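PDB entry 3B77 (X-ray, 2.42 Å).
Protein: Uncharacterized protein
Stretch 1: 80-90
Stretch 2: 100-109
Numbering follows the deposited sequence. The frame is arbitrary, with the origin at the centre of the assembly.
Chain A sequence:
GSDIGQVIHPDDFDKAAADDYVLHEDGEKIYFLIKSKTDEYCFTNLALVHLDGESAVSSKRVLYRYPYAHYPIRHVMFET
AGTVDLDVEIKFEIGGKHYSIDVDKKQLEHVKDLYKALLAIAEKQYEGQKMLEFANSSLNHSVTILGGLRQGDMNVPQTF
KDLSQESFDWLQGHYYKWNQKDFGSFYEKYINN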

# COMPACT_ATOMS: atom_id res chain seq x y z
N THR A 80 -19.08 -28.49 54.16
CA THR A 80 -19.95 -29.16 55.13
C THR A 80 -19.46 -28.88 56.53
O THR A 80 -18.42 -28.25 56.72
CB THR A 80 -20.03 -30.68 54.92
OG1 THR A 80 -18.77 -31.26 55.25
CG2 THR A 80 -20.40 -31.02 53.50
N ALA A 81 -20.24 -29.35 57.52
CA ALA A 81 -19.96 -29.19 58.95
C ALA A 81 -19.28 -30.41 59.56
O ALA A 81 -19.69 -31.55 59.33
CB ALA A 81 -21.24 -28.90 59.70
N GLY A 82 -18.24 -30.16 60.36
CA GLY A 82 -17.58 -31.22 61.12
C GLY A 82 -18.43 -31.62 62.32
O GLY A 82 -19.57 -31.15 62.48
N THR A 83 -17.88 -32.48 63.18
CA THR A 83 -18.58 -32.88 64.40
C THR A 83 -18.82 -31.66 65.32
O THR A 83 -19.94 -31.43 65.80
CB THR A 83 -17.78 -33.96 65.15
N VAL A 84 -17.78 -30.86 65.50
CA VAL A 84 -17.81 -29.69 66.40
C VAL A 84 -18.53 -28.44 65.84
O VAL A 84 -18.93 -27.57 66.61
CB VAL A 84 -16.35 -29.29 66.80
CG1 VAL A 84 -16.33 -28.06 67.71
CG2 VAL A 84 -15.66 -30.47 67.48
N ASP A 85 -18.69 -28.35 64.51
CA ASP A 85 -19.25 -27.17 63.84
C ASP A 85 -20.77 -27.14 63.83
O ASP A 85 -21.41 -28.19 63.78
CB ASP A 85 -18.74 -27.09 62.41
CG ASP A 85 -17.22 -26.92 62.33
OD1 ASP A 85 -16.69 -25.99 62.97
OD2 ASP A 85 -16.56 -27.71 61.61
N LEU A 86 -21.34 -25.92 63.87
CA LEU A 86 -22.80 -25.70 63.85
C LEU A 86 -23.36 -25.26 62.48
O LEU A 86 -24.58 -25.21 62.28
CB LEU A 86 -23.20 -24.66 64.90
CG LEU A 86 -23.04 -25.03 66.38
CD1 LEU A 86 -23.37 -23.82 67.23
CD2 LEU A 86 -23.93 -26.22 66.74
N ASP A 87 -22.47 -24.97 61.53
CA ASP A 87 -22.88 -24.45 60.24
C ASP A 87 -22.24 -25.11 59.01
O ASP A 87 -21.17 -25.71 59.08
CB ASP A 87 -22.60 -22.94 60.20
CG ASP A 87 -21.11 -22.60 60.40
OD1 ASP A 87 -20.25 -23.50 60.40
OD2 ASP A 87 -20.80 -21.40 60.54
N VAL A 88 -22.96 -25.00 57.90
CA VAL A 88 -22.46 -25.34 56.58
C VAL A 88 -22.30 -24.00 55.86
O VAL A 88 -23.07 -23.08 56.10
CB VAL A 88 -23.42 -26.30 55.82
CG1 VAL A 88 -23.55 -27.60 56.54
CG2 VAL A 88 -24.81 -25.68 55.62
N GLU A 89 -21.29 -23.85 55.01
CA GLU A 89 -21.03 -22.59 54.33
C GLU A 89 -21.18 -22.75 52.83
O GLU A 89 -20.60 -23.65 52.25
CB GLU A 89 -19.63 -22.09 54.67
CG GLU A 89 -19.24 -20.76 54.01
CD GLU A 89 -17.73 -20.55 53.87
OE1 GLU A 89 -17.06 -21.33 53.15
OE2 GLU A 89 -17.20 -19.58 54.44
N ILE A 90 -21.97 -21.87 52.22
CA ILE A 90 -22.14 -21.81 50.76
C ILE A 90 -21.49 -20.52 50.28
O ILE A 90 -21.62 -19.47 50.90
CB ILE A 90 -23.61 -21.88 50.31
CG1 ILE A 90 -23.71 -22.00 48.79
CG2 ILE A 90 -24.39 -20.69 50.83
CD1 ILE A 90 -25.11 -22.34 48.29
N SER A 100 -20.37 -15.40 51.04
CA SER A 100 -20.14 -16.55 51.86
C SER A 100 -21.25 -16.53 52.89
O SER A 100 -21.35 -15.60 53.66
CB SER A 100 -18.79 -16.43 52.54
OG SER A 100 -18.64 -17.45 53.52
N ILE A 101 -22.10 -17.55 52.88
CA ILE A 101 -23.25 -17.60 53.78
C ILE A 101 -23.20 -18.84 54.65
O ILE A 101 -23.13 -19.95 54.13
CB ILE A 101 -24.58 -17.57 52.98
CG1 ILE A 101 -24.59 -16.38 52.00
CG2 ILE A 101 -25.77 -17.50 53.93
CD1 ILE A 101 -25.75 -16.39 51.02
N ASP A 102 -23.21 -18.64 55.97
CA ASP A 102 -23.21 -19.74 56.96
C ASP A 102 -24.63 -20.10 57.33
O ASP A 102 -25.43 -19.22 57.63
CB ASP A 102 -22.44 -19.34 58.22
CG ASP A 102 -20.94 -19.31 58.00
OD1 ASP A 102 -20.40 -20.31 57.47
OD2 ASP A 102 -20.29 -18.31 58.38
N VAL A 103 -24.95 -21.39 57.31
CA VAL A 103 -26.31 -21.86 57.52
C VAL A 103 -26.32 -23.01 58.53
O VAL A 103 -25.42 -23.86 58.54
CB VAL A 103 -26.95 -22.33 56.19
CG1 VAL A 103 -28.39 -22.72 56.38
CG2 VAL A 103 -26.86 -21.26 55.15
N ASP A 104 -27.36 -23.02 59.36
CA ASP A 104 -27.60 -24.05 60.36
C ASP A 104 -27.41 -25.43 59.74
O ASP A 104 -28.16 -25.81 58.83
CB ASP A 104 -29.03 -23.90 60.89
CG ASP A 104 -29.32 -24.78 62.12
OD1 ASP A 104 -28.69 -25.85 62.32
OD2 ASP A 104 -30.23 -24.37 62.88
N LYS A 105 -26.44 -26.19 60.26
CA LYS A 105 -26.15 -27.52 59.72
C LYS A 105 -27.36 -28.43 59.71
O LYS A 105 -27.40 -29.36 58.91
CB LYS A 105 -24.99 -28.20 60.45
CG LYS A 105 -25.25 -28.57 61.91
CD LYS A 105 -24.00 -29.14 62.61
CE LYS A 105 -23.89 -30.66 62.52
NZ LYS A 105 -22.67 -31.24 63.23
N LYS A 106 -28.31 -28.16 60.60
CA LYS A 106 -29.56 -28.93 60.62
C LYS A 106 -30.24 -28.92 59.25
O LYS A 106 -30.82 -29.92 58.84
CB LYS A 106 -30.54 -28.40 61.68
CG LYS A 106 -30.19 -28.71 63.16
N GLN A 107 -30.14 -27.82 58.53
CA GLN A 107 -30.84 -27.68 57.27
C GLN A 107 -29.98 -27.98 56.05
O GLN A 107 -30.28 -27.51 54.96
CB GLN A 107 -31.42 -26.27 57.18
CG GLN A 107 -32.45 -25.97 58.25
CD GLN A 107 -32.58 -24.50 58.52
OE1 GLN A 107 -31.60 -23.82 58.80
NE2 GLN A 107 -33.80 -24.01 58.44
N LEU A 108 -28.94 -28.79 56.21
CA LEU A 108 -28.03 -29.15 55.11
C LEU A 108 -28.77 -29.63 53.87
O LEU A 108 -28.38 -29.28 52.76
CB LEU A 108 -27.06 -30.26 55.57
CG LEU A 108 -25.91 -30.74 54.65
CD1 LEU A 108 -24.91 -31.52 55.50
CD2 LEU A 108 -26.34 -31.61 53.43
N GLU A 109 -29.81 -30.44 54.07
CA GLU A 109 -30.59 -30.98 52.97
C GLU A 109 -31.02 -29.86 52.02
O GLU A 109 -31.04 -30.04 50.82
CB GLU A 109 -31.80 -31.77 53.49

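Two-stranded antiparallel pairing commonly sorts side chains by face, and residues 87-90 and 100-104 illustrate the rule. Val-88, Ile-90, Ile-101 and Val-103 share one face, all of them buried. Ile-90 CG2 lies 3.8 Å from Ile-101 CB, and Val-88 CG2 lies 4.0 Å from Val-103 CB. Val-88 also reaches past the strand: its CG1 approaches Leu-108 CD1 at 4.3 Å, so the start of the following helix extends the apolar patch.

The backbone holds these side chains in register. Val-88 N donates to Val-103 O at 2.8 Å, and Val-103 N to Val-88 O at 2.8 Å. Ile-90 and Ile-101 repeat the pattern, with Ile-90 N to Ile-101 O at 2.9 Å and Ile-101 N to Ile-90 O at 2.8 Å. Beyond the paired strands, Lys-105 N donates to Leu-86 O at 2.9 Å.

The face carrying Glu-89 and Asp-102 is acidic. Asp-87 OD2 sits 3.3 Å from Asp-102 OD1, a close approach of two like-charged acceptors, not a hydrogen bond. Glu-89 instead meets a donor: Ser-100 OG donates to Glu-89 OE2 at 2.7 Å. At the other end, the Lys-105 side chain lies along the loop, and its NZ donates to Gly-82 O at 3.2 Å and, weakly, to Asp-85 O at 3.3 Å.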